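Local coordinates for extracellular solute-binding protein (PDB 4P98) that probably binds a small solute, perhaps a nucleoside, outside the cell and delivers it to an ABC transporter, at residues Y130-V135 and P224-S229; G162-L167 and Y176-T181; E192-L197 and R212-A217. All coordinates share one frame; numbering follows the deposited sequence. Where two conformers were deposited one is given.

How the interactions relate
The three contacts build one lobe, holding helices against both faces of its five-stranded parallel sheet. Interactions 1 and 2 lie on one face, their centres about 10 Å apart, and their helices touch directly: Tyr130 CD1 lies 3.5 Å from Gly166 N. Interaction 3 joins two helices on the other face, its centre about 14 Å from that of interaction 1 and about 15 Å from that of interaction 2. Strands carry the packing through the sheet, Thr225 CG2 reaching Leu214 CD2 at 3.5 Å and Thr179 CG2 reaching Ala193 CB at 3.7 Å. The solute presumably binds in the cleft between this lobe and the other.

Interaction 1. Residues Y130-V135 and P224-S229; sequences YLDGFV and PTIGVS
Ile226 drives its branched side chain against one flank of helix 125-137, where it meets Asp132 and Val135. The two are three residues apart and so nearly one helical turn, which lets a single beta-branched residue engage both. Its first torsion, -69°, sets CG2 anti to the backbone N and CG1 anti to the carbonyl carbon, so that the two branches take separate partners. CG2 lies 3.5 Å from Asp132 OD1, with CG and CB of the same aspartate just behind; the two side chains run past one another in opposite directions. This is van der Waals contact between a methyl and a carboxylate oxygen, with no hydrogen bond. The other branch, ending in CD1, reaches the helix backbone itself at Asp132 O, 3.7 Å away, and finds an apolar mate in Val135 CG1 at 3.8 Å. Val135 is turned with CG1 anti to its own N (chi1 169°), and its side chain, a compact apolar surface pointing at the strand, meets that of Ile226 at a slant, one methyl against another. The closest CA atoms, of Asp132 and Ile226, are 6.7 Å apart, and the Ile226 side chain bridges the interval.

Gly227 suits the turn that follows: its phi is positive, 96°, and a CB there would press on the carbonyl O of Ile226. The neighbour on the strand, Thr225, faces the other way, packing on Leu214 of helix 212-221 and bonding through OG1 to Asn240. Farther on, Ser229 OG bonds to Asp31 O and so ties this loop to the opposite lobe. The alternation of Thr225 and Ile226, one to each helix layer, is characteristic of the three-layered alpha/beta/alpha sandwich found in the lobes of periplasmic binding proteins.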
loop_
_atom_site.group_PDB
_atom_site.type_symbol
_atom_site.label_atom_id
_atom_site.label_comp_id
_atom_site.label_asym_id
_atom_site.label_seq_id
_atom_site.Cartn_x
_atom_site.Cartn_y
_atom_site.Cartn_z
ATOM N N TYR A 130 -6.005 9.393 1.800
ATOM C CA TYR A 130 -7.309 9.904 1.390
ATOM C C TYR A 130 -8.399 8.835 1.484
ATOM O O TYR A 130 -9.473 9.107 1.999
ATOM C CB TYR A 130 -7.253 10.512 -0.013
ATOM C CG TYR A 130 -8.471 11.342 -0.344
ATOM C CD1 TYR A 130 -8.499 12.704 -0.065
ATOM C CD2 TYR A 130 -9.598 10.761 -0.914
ATOM C CE1 TYR A 130 -9.607 13.473 -0.370
ATOM C CE2 TYR A 130 -10.719 11.530 -1.229
ATOM C CZ TYR A 130 -10.714 12.880 -0.953
ATOM O OH TYR A 130 -11.824 13.650 -1.232
ATOM N N LEU A 131 -8.124 7.622 1.013
ATOM C CA LEU A 131 -9.106 6.554 1.077
ATOM C C LEU A 131 -9.431 6.156 2.526
ATOM O O LEU A 131 -10.591 5.902 2.865
ATOM C CB LEU A 131 -8.643 5.344 0.271
ATOM C CG LEU A 131 -9.585 4.150 0.245
ATOM C CD1 LEU A 131 -10.969 4.551 -0.278
ATOM C CD2 LEU A 131 -8.993 3.029 -0.571
ATOM N N ASP A 132 -8.422 6.102 3.383
ATOM C CA ASP A 132 -8.663 5.817 4.806
ATOM C C ASP A 132 -9.584 6.847 5.439
ATOM O O ASP A 132 -10.550 6.494 6.133
ATOM C CB ASP A 132 -7.352 5.818 5.593
ATOM C CG ASP A 132 -6.454 4.697 5.218
ATOM O OD1 ASP A 132 -6.950 3.622 4.823
ATOM O OD2 ASP A 132 -5.227 4.895 5.339
ATOM N N GLY A 133 -9.278 8.120 5.203
ATOM C CA GLY A 133 -10.051 9.227 5.737
ATOM C C GLY A 133 -11.466 9.263 5.183
ATOM O O GLY A 133 -12.422 9.542 5.911
ATOM N N PHE A 134 -11.600 8.967 3.895
ATOM C CA PHE A 134 -12.910 8.897 3.266
ATOM C C PHE A 134 -13.767 7.772 3.847
ATOM O O PHE A 134 -14.958 7.964 4.079
ATOM C CB PHE A 134 -12.773 8.733 1.756
ATOM C CG PHE A 134 -14.086 8.767 1.029
ATOM C CD1 PHE A 134 -14.784 7.602 0.785
ATOM C CD2 PHE A 134 -14.624 9.973 0.605
ATOM C CE1 PHE A 134 -16.008 7.633 0.119
ATOM C CE2 PHE A 134 -15.844 10.014 -0.058
ATOM C CZ PHE A 134 -16.528 8.843 -0.302
ATOM N N VAL A 135 -13.169 6.604 4.077
ATOM C CA VAL A 135 -13.875 5.499 4.720
ATOM C C VAL A 135 -14.279 5.897 6.135
ATOM O O VAL A 135 -15.414 5.627 6.558
ATOM C CB VAL A 135 -13.050 4.185 4.735
ATOM C CG1 VAL A 135 -13.681 3.140 5.639
ATOM C CG2 VAL A 135 -12.913 3.608 3.340
ATOM N N PRO A 224 -13.630 0.550 16.398
ATOM C CA PRO A 224 -13.121 -0.060 15.177
ATOM C C PRO A 224 -11.794 0.571 14.736
ATOM O O PRO A 224 -11.459 1.657 15.176
ATOM C CB PRO A 224 -14.223 0.258 14.149
ATOM C CG PRO A 224 -14.804 1.532 14.642
ATOM C CD PRO A 224 -14.803 1.399 16.143
ATOM N N THR A 225 -11.070 -0.116 13.858
ATOM C CA THR A 225 -9.879 0.454 13.249
ATOM C C THR A 225 -9.959 0.468 11.709
ATOM O O THR A 225 -10.772 -0.236 11.089
ATOM C CB THR A 225 -8.585 -0.265 13.686
ATOM O OG1 THR A 225 -8.536 -1.593 13.157
ATOM C CG2 THR A 225 -8.462 -0.305 15.211
ATOM N N ILE A 226 -9.098 1.295 11.125
ATOM C CA ILE A 226 -8.797 1.287 9.690
ATOM C C ILE A 226 -7.275 1.237 9.537
ATOM O O ILE A 226 -6.566 1.931 10.263
ATOM C CB ILE A 226 -9.335 2.565 9.016
ATOM C CG1 ILE A 226 -10.860 2.545 9.006
ATOM C CG2 ILE A 226 -8.814 2.701 7.582
ATOM C CD1 ILE A 226 -11.484 3.871 8.613
ATOM N N GLY A 227 -6.771 0.411 8.622
ATOM C CA GLY A 227 -5.360 0.481 8.222
ATOM C C GLY A 227 -4.402 -0.464 8.910
ATOM O O GLY A 227 -3.211 -0.460 8.603
ATOM N N VAL A 228 -4.917 -1.295 9.817
ATOM C CA VAL A 228 -4.072 -2.199 10.586
ATOM C C VAL A 228 -3.566 -3.346 9.725
ATOM O O VAL A 228 -4.292 -3.881 8.900
ATOM C CB VAL A 228 -4.798 -2.732 11.845
ATOM C CG1 VAL A 228 -3.925 -3.727 12.588
ATOM C CG2 VAL A 228 -5.192 -1.573 12.738
ATOM N N SER A 229 -2.301 -3.694 9.926
ATOM C CA SER A 229 -1.645 -4.798 9.241
ATOM C C SER A 229 -2.503 -6.050 9.206
ATOM O O SER A 229 -3.112 -6.421 10.224
ATOM C CB SER A 229 -0.322 -5.138 9.949
ATOM O OG SER A 229 0.231 -6.379 9.496
#

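Interaction 2. Residues G162-L167 and Y176-T181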
loop_
_atom_site.group_PDB
_atom_site.type_symbol
_atom_site.label_atom_id
_atom_site.label_comp_id
_atom_site.label_asym_id
_atom_site.label_seq_id
_atom_site.Cartn_x
_atom_site.Cartn_y
_atom_site.Cartn_z
ATOM N N GLY A 162 -3.580 13.544 3.665
ATOM C CA GLY A 162 -4.587 12.792 2.918
ATOM C C GLY A 162 -5.759 12.319 3.757
ATOM O O GLY A 162 -6.921 12.496 3.371
ATOM N N ILE A 163 -5.466 11.734 4.918
ATOM C CA ILE A 163 -6.517 11.257 5.817
ATOM C C ILE A 163 -7.461 12.383 6.178
ATOM O O ILE A 163 -8.689 12.224 6.115
ATOM C CB ILE A 163 -5.949 10.668 7.134
ATOM C CG1 ILE A 163 -5.168 9.390 6.844
ATOM C CG2 ILE A 163 -7.090 10.369 8.121
ATOM C CD1 ILE A 163 -4.473 8.818 8.063
ATOM N N ARG A 164 -6.880 13.512 6.568
ATOM C CA ARG A 164 -7.647 14.668 6.997
ATOM C C ARG A 164 -8.559 15.138 5.864
ATOM O O ARG A 164 -9.746 15.409 6.082
ATOM C CB ARG A 164 -6.705 15.784 7.430
ATOM C CG ARG A 164 -7.355 16.884 8.249
ATOM C CD ARG A 164 -6.370 18.009 8.556
ATOM N NE ARG A 164 -5.423 17.680 9.628
ATOM C CZ ARG A 164 -5.614 17.931 10.928
ATOM N NH1 ARG A 164 -6.735 18.519 11.363
ATOM N NH2 ARG A 164 -4.678 17.588 11.814
ATOM N N ALA A 165 -8.006 15.211 4.656
ATOM C CA ALA A 165 -8.761 15.642 3.485
ATOM C C ALA A 165 -9.892 14.687 3.116
ATOM O O ALA A 165 -11.006 15.125 2.820
ATOM C CB ALA A 165 -7.827 15.852 2.296
ATOM N N GLY A 166 -9.616 13.389 3.130
ATOM C CA GLY A 166 -10.636 12.378 2.875
ATOM C C GLY A 166 -11.770 12.427 3.880
ATOM O O GLY A 166 -12.953 12.306 3.519
ATOM N N LEU A 167 -11.402 12.609 5.146
ATOM C CA LEU A 167 -12.380 12.707 6.225
ATOM C C LEU A 167 -13.237 13.960 6.076
ATOM O O LEU A 167 -14.455 13.890 6.228
ATOM C CB LEU A 167 -11.686 12.707 7.591
ATOM C CG LEU A 167 -12.614 12.833 8.809
ATOM C CD1 LEU A 167 -13.582 11.666 8.869
ATOM C CD2 LEU A 167 -11.765 12.896 10.068
ATOM N N TYR A 176 -10.890 15.526 14.372
ATOM C CA TYR A 176 -9.734 14.708 14.029
ATOM C C TYR A 176 -8.547 15.100 14.900
ATOM O O TYR A 176 -8.278 16.286 15.096
ATOM C CB TYR A 176 -9.403 14.905 12.549
ATOM C CG TYR A 176 -8.156 14.194 12.063
ATOM C CD1 TYR A 176 -8.186 12.856 11.675
ATOM C CD2 TYR A 176 -6.947 14.868 11.993
ATOM C CE1 TYR A 176 -7.031 12.217 11.223
ATOM C CE2 TYR A 176 -5.796 14.241 11.556
ATOM C CZ TYR A 176 -5.845 12.929 11.165
ATOM O OH TYR A 176 -4.684 12.342 10.735
ATOM N N GLU A 177 -7.854 14.093 15.424
ATOM C CA GLU A 177 -6.602 14.293 16.148
ATOM C C GLU A 177 -5.639 13.211 15.697
ATOM O O GLU A 177 -6.050 12.100 15.362
ATOM C CB GLU A 177 -6.801 14.213 17.671
ATOM C CG GLU A 177 -5.644 14.814 18.462
ATOM C CD GLU A 177 -5.776 14.659 19.978
ATOM O OE1 GLU A 177 -6.910 14.472 20.489
ATOM O OE2 GLU A 177 -4.731 14.730 20.666
ATOM N N GLU A 178 -4.358 13.537 15.690
ATOM C CA GLU A 178 -3.343 12.568 15.309
ATOM C C GLU A 178 -2.114 12.692 16.207
ATOM O O GLU A 178 -1.850 13.742 16.798
ATOM C CB GLU A 178 -2.967 12.739 13.835
ATOM C CG GLU A 178 -2.157 13.993 13.561
ATOM C CD GLU A 178 -2.163 14.415 12.106
ATOM O OE1 GLU A 178 -2.555 13.624 11.222
ATOM O OE2 GLU A 178 -1.747 15.556 11.857
ATOM N N THR A 179 -1.381 11.593 16.303
ATOM C CA THR A 179 -0.172 11.515 17.102
ATOM C C THR A 179 0.862 10.737 16.317
ATOM O O THR A 179 0.547 9.726 15.686
ATOM C CB THR A 179 -0.437 10.772 18.431
ATOM O OG1 THR A 179 -1.409 11.488 19.191
ATOM C CG2 THR A 179 0.821 10.651 19.264
ATOM N N TYR A 180 2.103 11.195 16.387
ATOM C CA TYR A 180 3.227 10.518 15.758
ATOM C C TYR A 180 4.130 9.871 16.816
ATOM O O TYR A 180 4.467 10.506 17.806
ATOM C CB TYR A 180 4.011 11.532 14.936
ATOM C CG TYR A 180 3.225 12.096 13.775
ATOM C CD1 TYR A 180 3.039 11.355 12.611
ATOM C CD2 TYR A 180 2.669 13.375 13.831
ATOM C CE1 TYR A 180 2.309 11.870 11.537
ATOM C CE2 TYR A 180 1.943 13.889 12.763
ATOM C CZ TYR A 180 1.776 13.129 11.615
ATOM O OH TYR A 180 1.062 13.642 10.545
ATOM N N THR A 181 4.509 8.611 16.613
ATOM C CA THR A 181 5.399 7.934 17.559
ATOM C C THR A 181 6.865 8.325 17.418
ATOM O O THR A 181 7.637 8.119 18.352
ATOM C CB THR A 181 5.338 6.406 17.452
ATOM O OG1 THR A 181 5.915 5.979 16.214
ATOM C CG2 THR A 181 3.914 5.897 17.569
HETATM O O HOH W 1 -3.193 15.630 9.079
HETATM O O HOH W 2 -6.519 18.095 14.128
#
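Tyr176, near the start of strand 175-180, sets its ring among three side chains of helix 154-170. With CG anti to the backbone N, the ring extends towards the helix, and the CD1-CE1 side takes the apolar partners: Leu167 CD2 is 3.9 Å from CD1, and Ile163 CG2 is 3.6 Å from CE1. The other side belongs to Arg164. Tyr176 CD2 stands over the centre of the guanidinium face, 3.5 Å from CZ, with the two planes 75° apart, while NH2 sits in the plane of the ring. Water bridges Arg164 NH1 to Tyr176 O, pinning the arginine's far end to the strand backbone. Glu177 turns to the other face of the sheet, where it pairs with Lys200. Glu178 faces the helix again and receives the tyrosine hydroxyl: OH donates to OE1 at 2.5 Å, arriving 36° out of the carboxylate plane. His160 also bonds to OE1, and OE2 forms a long salt bridge with Arg164 NH2 (3.6 Å) at the edge of the guanidinium. Replacing Tyr176 with an alanine would probably leave Arg164 without the ring carbon that stands over its guanidinium face, Glu178 without the phenol donor, and a gap beside Ile163 and Leu167. Segments 162-167 and 176-180 run nearly antiparallel (166°), the helix being the return leg of the beta-alpha-beta crossover from strand 144-149 to strand 175-180.

Interaction 3. Residues E192-L197 and R212-A217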
loop_
_atom_site.group_PDB
_atom_site.type_symbol
_atom_site.label_atom_id
_atom_site.label_comp_id
_atom_site.label_asym_id
_atom_site.label_seq_id
_atom_site.Cartn_x
_atom_site.Cartn_y
_atom_site.Cartn_z
ATOM N N GLU A 192 0.415 3.026 23.003
ATOM C CA GLU A 192 0.284 4.140 23.942
ATOM C C GLU A 192 -0.357 5.374 23.295
ATOM O O GLU A 192 -1.227 6.023 23.890
ATOM C CB GLU A 192 1.668 4.503 24.512
ATOM C CG GLU A 192 2.249 3.417 25.411
ATOM C CD GLU A 192 3.752 3.531 25.647
ATOM O OE1 GLU A 192 4.417 4.456 25.107
ATOM O OE2 GLU A 192 4.275 2.674 26.388
ATOM N N ALA A 193 0.077 5.695 22.078
ATOM C CA ALA A 193 -0.457 6.841 21.346
ATOM C C ALA A 193 -1.938 6.621 21.043
ATOM O O ALA A 193 -2.740 7.510 21.250
ATOM C CB ALA A 193 0.328 7.087 20.053
ATOM N N ALA A 194 -2.294 5.422 20.594
ATOM C CA ALA A 194 -3.695 5.104 20.288
ATOM C C ALA A 194 -4.602 5.170 21.530
ATOM O O ALA A 194 -5.722 5.693 21.471
ATOM C CB ALA A 194 -3.792 3.751 19.614
ATOM N N ARG A 195 -4.113 4.645 22.654
ATOM C CA ARG A 195 -4.837 4.732 23.933
ATOM C C ARG A 195 -5.078 6.199 24.339
ATOM O O ARG A 195 -6.155 6.552 24.822
ATOM C CB ARG A 195 -4.071 3.967 25.030
ATOM C CG ARG A 195 -4.781 3.834 26.369
ATOM C CD ARG A 195 -4.038 2.863 27.296
ATOM N NE ARG A 195 -2.661 3.258 27.600
ATOM C CZ ARG A 195 -1.536 2.624 27.230
ATOM N NH1 ARG A 195 -0.364 3.123 27.610
ATOM N NH2 ARG A 195 -1.542 1.504 26.494
ATOM N N GLY A 196 -4.089 7.058 24.120
ATOM C CA GLY A 196 -4.232 8.474 24.424
ATOM C C GLY A 196 -5.359 9.131 23.628
ATOM O O GLY A 196 -6.155 9.894 24.180
ATOM N N LEU A 197 -5.435 8.818 22.338
ATOM C CA LEU A 197 -6.511 9.338 21.481
ATOM C C LEU A 197 -7.871 8.758 21.891
ATOM O O LEU A 197 -8.878 9.463 21.900
ATOM C CB LEU A 197 -6.230 9.027 20.015
ATOM C CG LEU A 197 -4.960 9.683 19.464
ATOM C CD1 LEU A 197 -4.643 9.156 18.081
ATOM C CD2 LEU A 197 -5.105 11.182 19.432
ATOM N N ARG A 212 -0.529 -2.789 14.587
ATOM C CA ARG A 212 -0.815 -3.858 15.574
ATOM C C ARG A 212 -0.972 -3.353 17.015
ATOM O O ARG A 212 -1.768 -3.899 17.785
ATOM C CB ARG A 212 0.219 -4.965 15.512
ATOM C CG ARG A 212 -0.146 -6.026 14.494
ATOM C CD ARG A 212 0.976 -7.016 14.300
ATOM N NE ARG A 212 1.910 -6.537 13.304
ATOM C CZ ARG A 212 2.786 -7.292 12.649
ATOM N NH1 ARG A 212 2.892 -8.587 12.898
ATOM N NH2 ARG A 212 3.565 -6.739 11.722
ATOM N N GLY A 213 -0.230 -2.312 17.369
ATOM C CA GLY A 213 -0.304 -1.720 18.704
ATOM C C GLY A 213 -1.577 -0.920 18.858
ATOM O O GLY A 213 -2.293 -1.045 19.844
ATOM N N LEU A 214 -1.868 -0.104 17.853
ATOM C CA LEU A 214 -3.127 0.625 17.794
ATOM C C LEU A 214 -4.322 -0.331 17.897
ATOM O O LEU A 214 -5.317 -0.033 18.561
ATOM C CB LEU A 214 -3.161 1.434 16.488
ATOM C CG LEU A 214 -4.438 2.170 16.118
ATOM C CD1 LEU A 214 -4.094 3.507 15.459
ATOM C CD2 LEU A 214 -5.302 1.294 15.230
ATOM N N GLY A 215 -4.202 -1.474 17.227
ATOM C CA GLY A 215 -5.224 -2.504 17.212
ATOM C C GLY A 215 -5.513 -3.071 18.594
ATOM O O GLY A 215 -6.675 -3.301 18.946
ATOM N N GLN A 216 -4.455 -3.283 19.373
ATOM C CA GLN A 216 -4.603 -3.699 20.765
ATOM C C GLN A 216 -5.388 -2.677 21.574
ATOM O O GLN A 216 -6.287 -3.033 22.348
ATOM C CB GLN A 216 -3.230 -3.895 21.421
ATOM C CG GLN A 216 -2.491 -5.100 20.898
ATOM C CD GLN A 216 -3.030 -6.400 21.470
ATOM O OE1 GLN A 216 -3.529 -6.441 22.603
ATOM N NE2 GLN A 216 -2.925 -7.471 20.695
ATOM N N ALA A 217 -5.035 -1.408 21.417
ATOM C CA ALA A 217 -5.710 -0.342 22.147
ATOM C C ALA A 217 -7.189 -0.276 21.768
ATOM O O ALA A 217 -8.060 -0.044 22.619
ATOM C CB ALA A 217 -5.037 0.995 21.872
#
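Ala194 is the knuckle of this helix-helix contact, its CB set 3.7 Å from Leu214 CA and 3.8 Å from Ala217 CB. A side chain as small as a methyl suits a place this close to the partner backbone, and the pair of alanines lets the axes of 192-197 and 212-217 approach to 8.0 Å, crossing at -39°. Leu214 and Ala217, three residues apart on one side of their helix, receive the methyl between them; the leucine adds its CB and CG, the latter 3.9 Å from Ala194 CB. Its CG is anti to the backbone N (chi1 174°), which carries the branched end of the side chain past the alanine and onward to the sheet. Ala217 CB also rests on the backbone of helix 187-199, 3.8 Å from Arg195 N.

Away from the sheet the contact loosens. Arg195 gives only the base of its side chain, CB lying 4.4 Å from Ala217 CB; its charged arm, deposited in two conformers, is exposed, as suits an arginine, and in the one described the guanidinium folds back so that one face lies over Glu192 CA. No hydrogen bond crosses between the two segments, but just before the first, Glu190 accepts one from Leu214 N and ties helix 187-199 to the first turn of helix 212-221. Both helices lie on one face of the sheet: Ala194 and Leu214 share Val148 of strand 144-149, and Leu214 continues to Leu205 and Ala207 of strand 205-207.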